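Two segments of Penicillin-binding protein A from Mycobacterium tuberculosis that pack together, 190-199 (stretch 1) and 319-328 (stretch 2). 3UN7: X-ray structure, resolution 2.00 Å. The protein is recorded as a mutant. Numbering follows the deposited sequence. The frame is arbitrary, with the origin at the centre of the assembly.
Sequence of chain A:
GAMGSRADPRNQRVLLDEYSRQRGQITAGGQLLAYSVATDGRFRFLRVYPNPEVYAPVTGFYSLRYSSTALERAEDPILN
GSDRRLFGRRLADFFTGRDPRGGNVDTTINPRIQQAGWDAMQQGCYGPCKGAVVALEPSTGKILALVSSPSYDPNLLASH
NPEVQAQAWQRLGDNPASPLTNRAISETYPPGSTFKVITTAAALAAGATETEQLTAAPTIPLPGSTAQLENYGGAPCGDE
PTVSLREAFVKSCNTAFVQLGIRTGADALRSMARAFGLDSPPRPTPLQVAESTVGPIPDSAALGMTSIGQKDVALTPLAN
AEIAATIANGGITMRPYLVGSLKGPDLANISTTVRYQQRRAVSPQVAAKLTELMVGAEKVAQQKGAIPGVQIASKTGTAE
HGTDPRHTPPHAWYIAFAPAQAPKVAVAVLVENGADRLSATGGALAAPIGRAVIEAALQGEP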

ATOM      1  N   PRO A 190      -6.196   2.882 -10.425  1.00 32.95           N
ATOM      2  CA  PRO A 190      -5.347   2.481 -11.550  1.00 32.53           C
ATOM      3  C   PRO A 190      -3.886   2.676 -11.152  1.00 31.59           C
ATOM      4  O   PRO A 190      -3.562   3.708 -10.564  1.00 30.91           O
ATOM      5  CB  PRO A 190      -5.732   3.466 -12.667  1.00 33.26           C
ATOM      6  CG  PRO A 190      -7.069   4.008 -12.272  1.00 34.65           C
ATOM      7  CD  PRO A 190      -7.108   3.990 -10.771  1.00 33.70           C
ATOM      8  N   PRO A 191      -3.024   1.677 -11.419  1.00 30.97           N
ATOM      9  CA  PRO A 191      -1.597   1.789 -11.111  1.00 30.61           C
ATOM     10  C   PRO A 191      -0.820   2.628 -12.140  1.00 31.57           C
ATOM     11  O   PRO A 191       0.298   3.074 -11.861  1.00 30.59           O
ATOM     12  CB  PRO A 191      -1.130   0.336 -11.154  1.00 29.96           C
ATOM     13  CG  PRO A 191      -2.017  -0.278 -12.220  1.00 30.64           C
ATOM     14  CD  PRO A 191      -3.363   0.351 -11.975  1.00 31.00           C
ATOM     15  N   GLY A 192      -1.408   2.842 -13.314  1.00 31.90           N
ATOM     16  CA  GLY A 192      -0.754   3.622 -14.357  1.00 33.08           C
ATOM     17  C   GLY A 192       0.633   3.114 -14.712  1.00 33.13           C
ATOM     18  O   GLY A 192       0.845   1.911 -14.826  1.00 32.38           O
ATOM     19  N   SER A 193       1.573   4.046 -14.880  1.00 34.24           N
ATOM     20  CA  SER A 193       2.955   3.741 -15.261  1.00 35.59           C
ATOM     21  C   SER A 193       3.679   2.742 -14.354  1.00 35.01           C
ATOM     22  O   SER A 193       4.610   2.071 -14.808  1.00 34.85           O
ATOM     23  CB  SER A 193       3.777   5.033 -15.324  1.00 36.68           C
ATOM     24  OG  SER A 193       3.200   5.917 -16.260  1.00 40.70           O
ATOM     25  N   THR A 194       3.280   2.648 -13.084  1.00 34.16           N
ATOM     26  CA  THR A 194       3.915   1.663 -12.187  1.00 33.41           C
ATOM     27  C   THR A 194       3.706   0.224 -12.694  1.00 33.21           C
ATOM     28  O   THR A 194       4.519  -0.670 -12.426  1.00 32.08           O
ATOM     29  CB  THR A 194       3.433   1.755 -10.704  1.00 33.00           C
ATOM     30  OG1 THR A 194       2.006   1.669 -10.632  1.00 33.92           O
ATOM     31  CG2 THR A 194       3.930   3.039 -10.015  1.00 32.99           C
ATOM     32  N   PHE A 195       2.611   0.020 -13.432  1.00 32.92           N
ATOM     33  CA  PHE A 195       2.253  -1.300 -13.958  1.00 33.07           C
ATOM     34  C   PHE A 195       3.186  -1.796 -15.059  1.00 33.45           C
ATOM     35  O   PHE A 195       3.212  -2.990 -15.357  1.00 33.57           O
ATOM     36  CB  PHE A 195       0.801  -1.331 -14.448  1.00 32.90           C
ATOM     37  CG  PHE A 195       0.187  -2.703 -14.405  1.00 33.42           C
ATOM     38  CD1 PHE A 195       0.003  -3.356 -13.188  1.00 32.20           C
ATOM     39  CD2 PHE A 195      -0.171  -3.362 -15.571  1.00 32.44           C
ATOM     40  CE1 PHE A 195      -0.550  -4.623 -13.144  1.00 34.20           C
ATOM     41  CE2 PHE A 195      -0.722  -4.639 -15.523  1.00 32.92           C
ATOM     42  CZ  PHE A 195      -0.916  -5.260 -14.302  1.00 33.23           C
ATOM     43  N   LYS A 196       3.976  -0.892 -15.637  1.00 33.64           N
ATOM     44  CA  LYS A 196       5.019  -1.286 -16.593  1.00 33.92           C
ATOM     45  C   LYS A 196       6.024  -2.250 -15.950  1.00 33.49           C
ATOM     46  O   LYS A 196       6.761  -2.944 -16.640  1.00 34.08           O
ATOM     47  CB  LYS A 196       5.725  -0.059 -17.169  1.00 34.10           C
ATOM     48  CG  LYS A 196       4.797   0.907 -17.880  1.00 35.26           C
ATOM     49  CD  LYS A 196       5.512   2.213 -18.224  1.00 37.93           C
ATOM     50  CE  LYS A 196       4.601   3.160 -18.981  1.00 38.89           C
ATOM     51  NZ  LYS A 196       5.165   4.545 -19.003  1.00 42.02           N
ATOM     52  N   VAL A 197       6.047  -2.300 -14.622  1.00 32.70           N
ATOM     53  CA  VAL A 197       6.832  -3.315 -13.925  1.00 32.38           C
ATOM     54  C   VAL A 197       6.272  -4.708 -14.257  1.00 32.54           C
ATOM     55  O   VAL A 197       7.025  -5.644 -14.517  1.00 32.34           O
ATOM     56  CB  VAL A 197       6.835  -3.082 -12.395  1.00 32.52           C
ATOM     57  CG1 VAL A 197       7.458  -4.265 -11.668  1.00 32.70           C
ATOM     58  CG2 VAL A 197       7.582  -1.779 -12.047  1.00 30.01           C
ATOM     59  N   ILE A 198       4.947  -4.837 -14.264  1.00 32.41           N
ATOM     60  CA  ILE A 198       4.314  -6.120 -14.562  1.00 32.55           C
ATOM     61  C   ILE A 198       4.442  -6.456 -16.044  1.00 33.27           C
ATOM     62  O   ILE A 198       4.762  -7.596 -16.406  1.00 34.10           O
ATOM     63  CB  ILE A 198       2.828  -6.144 -14.099  1.00 32.82           C
ATOM     64  CG1 ILE A 198       2.720  -5.882 -12.587  1.00 32.69           C
ATOM     65  CG2 ILE A 198       2.145  -7.453 -14.476  1.00 32.41           C
ATOM     66  CD1 ILE A 198       3.654  -6.718 -11.703  1.00 33.25           C
ATOM     67  N   THR A 199       4.213  -5.461 -16.902  1.00 33.20           N
ATOM     68  CA  THR A 199       4.340  -5.653 -18.341  1.00 33.70           C
ATOM     69  C   THR A 199       5.761  -6.122 -18.670  1.00 33.74           C
ATOM     70  O   THR A 199       5.944  -7.057 -19.457  1.00 34.79           O
ATOM     71  CB  THR A 199       4.001  -4.358 -19.122  1.00 33.93           C
ATOM     72  OG1 THR A 199       2.699  -3.895 -18.742  1.00 34.27           O
ATOM     73  CG2 THR A 199       4.063  -4.584 -20.656  1.00 35.06           C
TER
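Stretch 2 319-328: ANAEIAATIA

Stretch 2 is helical from end to end, a continuation of a helix that begins earlier in the chain, and it presents one stripe to stretch 1: Asn 320, Ile 323 and Ile 327, spaced three and four residues apart, all with their CA-to-CB bonds directed toward the partner. Stretch 1 changes character along its length, from a proline-rich turn through a 3-10 segment at 193-195 into helix. The two run in the same general sense, since Pro 191 lies nearest Asn 320, CA to CA 7.7 Å, and Val 197 nearest Ile 323, CA to CA 8.4 Å. Such spacing leaves room for side chains between the backbones, and the contact is small, 240 Å² with both sides summed.

The polar end is built around Thr 194. Its chi1 of 54° (p) places OG1 2.5 Å from Pro 191 O, to which it donates a hydrogen bond. That short bond ties the side chain back to the turn, where Thr 194 N also reaches Pro 191 O at 3.3 Å. With its own proton committed, the hydroxyl is free to accept, and Asn 320 ND2 donates to Thr 194 OG1 at 3.0 Å with an N-H...O angle of 166°, close to linear. Asn 320 makes this reach with chi1 at -129°, between wells, and chi2 at -9°. The same amide is used at its other end: a water donates to Asn 320 OD1 at 2.8 Å and, more weakly, to Thr 194 O at 3.0 Å. The amide thus meets Thr 194 twice, directly at the hydroxyl and through water at the carbonyl. Against stretch 2 itself Pro 191 offers no hydrogen bond, only a loose contact, its CB 4.1 Å from Asn 320 ND2.

One helical turn along, the contact becomes wholly apolar. Val 197, with chi1 at 171° (t), brings CG1 to 3.8 Å from Ile 323 CG2 and to 3.4 Å from Ile 327 CD1, the latter a tight approach for two methyl groups. A single methyl therefore touches two successive isoleucines of the stripe. Ile 323 and Ile 327 share nearly the same rotamer, chi1 near -67° (m) and chi2 near 160° (t), an extended form common for isoleucine on helices, yet they meet Val 197 with different atoms: Ile 323 with its branch methyl CG2, Ile 327 with CD1 at the end of its longer arm.

Ile 198 shows how a residue set sideways can still take part. Its chi1 of -59° and chi2 of -49°, both m, fold the chain so that CD1 comes to 3.8 Å from Ile 323 CG2. That methyl of Ile 323 is thus approached by both Val 197 and Ile 198.

The rule to draw is economical: a threonine fixed by its own turn receives one amide, and beyond it branched aliphatic chains fill the gap between the backbones. Gly 192 has a positive phi of 54°, a conformation that favours glycine, and does not touch stretch 2.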

ATOM      1  N   ALA A 319      -1.079  -3.721  -2.515  1.00 26.64           N
ATOM      2  CA  ALA A 319      -0.701  -4.602  -3.639  1.00 27.32           C
ATOM      3  C   ALA A 319       0.478  -4.026  -4.450  1.00 27.89           C
ATOM      4  O   ALA A 319       1.369  -4.767  -4.865  1.00 26.90           O
ATOM      5  CB  ALA A 319      -1.910  -4.885  -4.541  1.00 27.35           C
ATOM      6  N   ASN A 320       0.498  -2.708  -4.662  1.00 27.78           N
ATOM      7  CA  ASN A 320       1.640  -2.104  -5.356  1.00 28.77           C
ATOM      8  C   ASN A 320       2.925  -2.171  -4.505  1.00 28.52           C
ATOM      9  O   ASN A 320       3.990  -2.442  -5.049  1.00 29.99           O
ATOM     10  CB  ASN A 320       1.336  -0.683  -5.862  1.00 28.64           C
ATOM     11  CG  ASN A 320       1.696  -0.486  -7.351  1.00 30.41           C
ATOM     12  OD1 ASN A 320       2.319  -1.343  -7.976  1.00 30.30           O
ATOM     13  ND2 ASN A 320       1.312   0.663  -7.909  1.00 31.92           N
ATOM     14  N   ALA A 321       2.838  -1.954  -3.189  1.00 28.33           N
ATOM     15  CA  ALA A 321       3.999  -2.167  -2.289  1.00 28.86           C
ATOM     16  C   ALA A 321       4.481  -3.606  -2.362  1.00 29.03           C
ATOM     17  O   ALA A 321       5.687  -3.857  -2.329  1.00 28.14           O
ATOM     18  CB  ALA A 321       3.671  -1.805  -0.820  1.00 28.11           C
ATOM     19  N   GLU A 322       3.525  -4.534  -2.461  1.00 29.43           N
ATOM     20  CA  GLU A 322       3.804  -5.971  -2.529  1.00 32.12           C
ATOM     21  C   GLU A 322       4.583  -6.368  -3.804  1.00 31.00           C
ATOM     22  O   GLU A 322       5.472  -7.231  -3.758  1.00 31.13           O
ATOM     23  CB  GLU A 322       2.486  -6.760  -2.449  1.00 32.09           C
ATOM     24  CG  GLU A 322       2.439  -7.831  -1.346  1.00 36.95           C
ATOM     25  CD  GLU A 322       1.042  -8.437  -1.148  1.00 37.38           C
ATOM     26  OE1 GLU A 322       0.074  -7.654  -0.992  1.00 43.51           O
ATOM     27  OE2 GLU A 322       0.907  -9.688  -1.141  1.00 42.79           O
ATOM     28  N   ILE A 323       4.235  -5.763  -4.938  1.00 30.03           N
ATOM     29  CA  ILE A 323       5.010  -5.970  -6.188  1.00 30.27           C
ATOM     30  C   ILE A 323       6.462  -5.575  -5.965  1.00 29.71           C
ATOM     31  O   ILE A 323       7.385  -6.343  -6.273  1.00 30.50           O
ATOM     32  CB  ILE A 323       4.407  -5.195  -7.379  1.00 30.15           C
ATOM     33  CG1 ILE A 323       3.068  -5.811  -7.781  1.00 30.14           C
ATOM     34  CG2 ILE A 323       5.343  -5.212  -8.597  1.00 32.25           C
ATOM     35  CD1 ILE A 323       2.185  -4.868  -8.579  1.00 29.42           C
ATOM     36  N   ALA A 324       6.666  -4.388  -5.393  1.00 29.10           N
ATOM     37  CA  ALA A 324       8.008  -3.908  -5.085  1.00 29.32           C
ATOM     38  C   ALA A 324       8.722  -4.837  -4.070  1.00 29.20           C
ATOM     39  O   ALA A 324       9.905  -5.157  -4.236  1.00 29.08           O
ATOM     40  CB  ALA A 324       7.955  -2.448  -4.578  1.00 28.52           C
ATOM     41  N   ALA A 325       7.997  -5.268  -3.031  1.00 29.10           N
ATOM     42  CA  ALA A 325       8.549  -6.170  -1.995  1.00 28.82           C
ATOM     43  C   ALA A 325       8.937  -7.538  -2.579  1.00 29.75           C
ATOM     44  O   ALA A 325       9.956  -8.114  -2.227  1.00 29.63           O
ATOM     45  CB  ALA A 325       7.531  -6.361  -0.869  1.00 28.92           C
ATOM     46  N   THR A 326       8.092  -8.051  -3.461  1.00 29.63           N
ATOM     47  CA  THR A 326       8.356  -9.306  -4.175  1.00 30.69           C
ATOM     48  C   THR A 326       9.655  -9.266  -4.998  1.00 31.04           C
ATOM     49  O   THR A 326      10.499 -10.155  -4.875  1.00 31.97           O
ATOM     50  CB  THR A 326       7.124  -9.694  -5.046  1.00 30.80           C
ATOM     51  OG1 THR A 326       6.008  -9.920  -4.170  1.00 30.30           O
ATOM     52  CG2 THR A 326       7.363 -10.972  -5.860  1.00 30.90           C
ATOM     53  N   ILE A 327       9.814  -8.236  -5.820  1.00 30.77           N
ATOM     54  CA  ILE A 327      11.048  -8.026  -6.576  1.00 31.00           C
ATOM     55  C   ILE A 327      12.219  -7.920  -5.595  1.00 31.28           C
ATOM     56  O   ILE A 327      13.210  -8.622  -5.747  1.00 30.90           O
ATOM     57  CB  ILE A 327      10.926  -6.798  -7.512  1.00 30.79           C
ATOM     58  CG1 ILE A 327       9.858  -7.076  -8.579  1.00 31.04           C
ATOM     59  CG2 ILE A 327      12.245  -6.491  -8.228  1.00 32.70           C
ATOM     60  CD1 ILE A 327       9.254  -5.816  -9.210  1.00 31.57           C
ATOM     61  N   ALA A 328      12.054  -7.095  -4.558  1.00 30.54           N
ATOM     62  CA  ALA A 328      13.076  -6.886  -3.526  1.00 31.68           C
ATOM     63  C   ALA A 328      13.542  -8.190  -2.883  1.00 32.66           C
ATOM     64  O   ALA A 328      14.728  -8.373  -2.586  1.00 33.89           O
ATOM     65  CB  ALA A 328      12.532  -5.935  -2.453  1.00 30.95           C
TER
HETATM   66  O   HOH W   1       2.625  -2.132 -10.602  1.00 43.50           O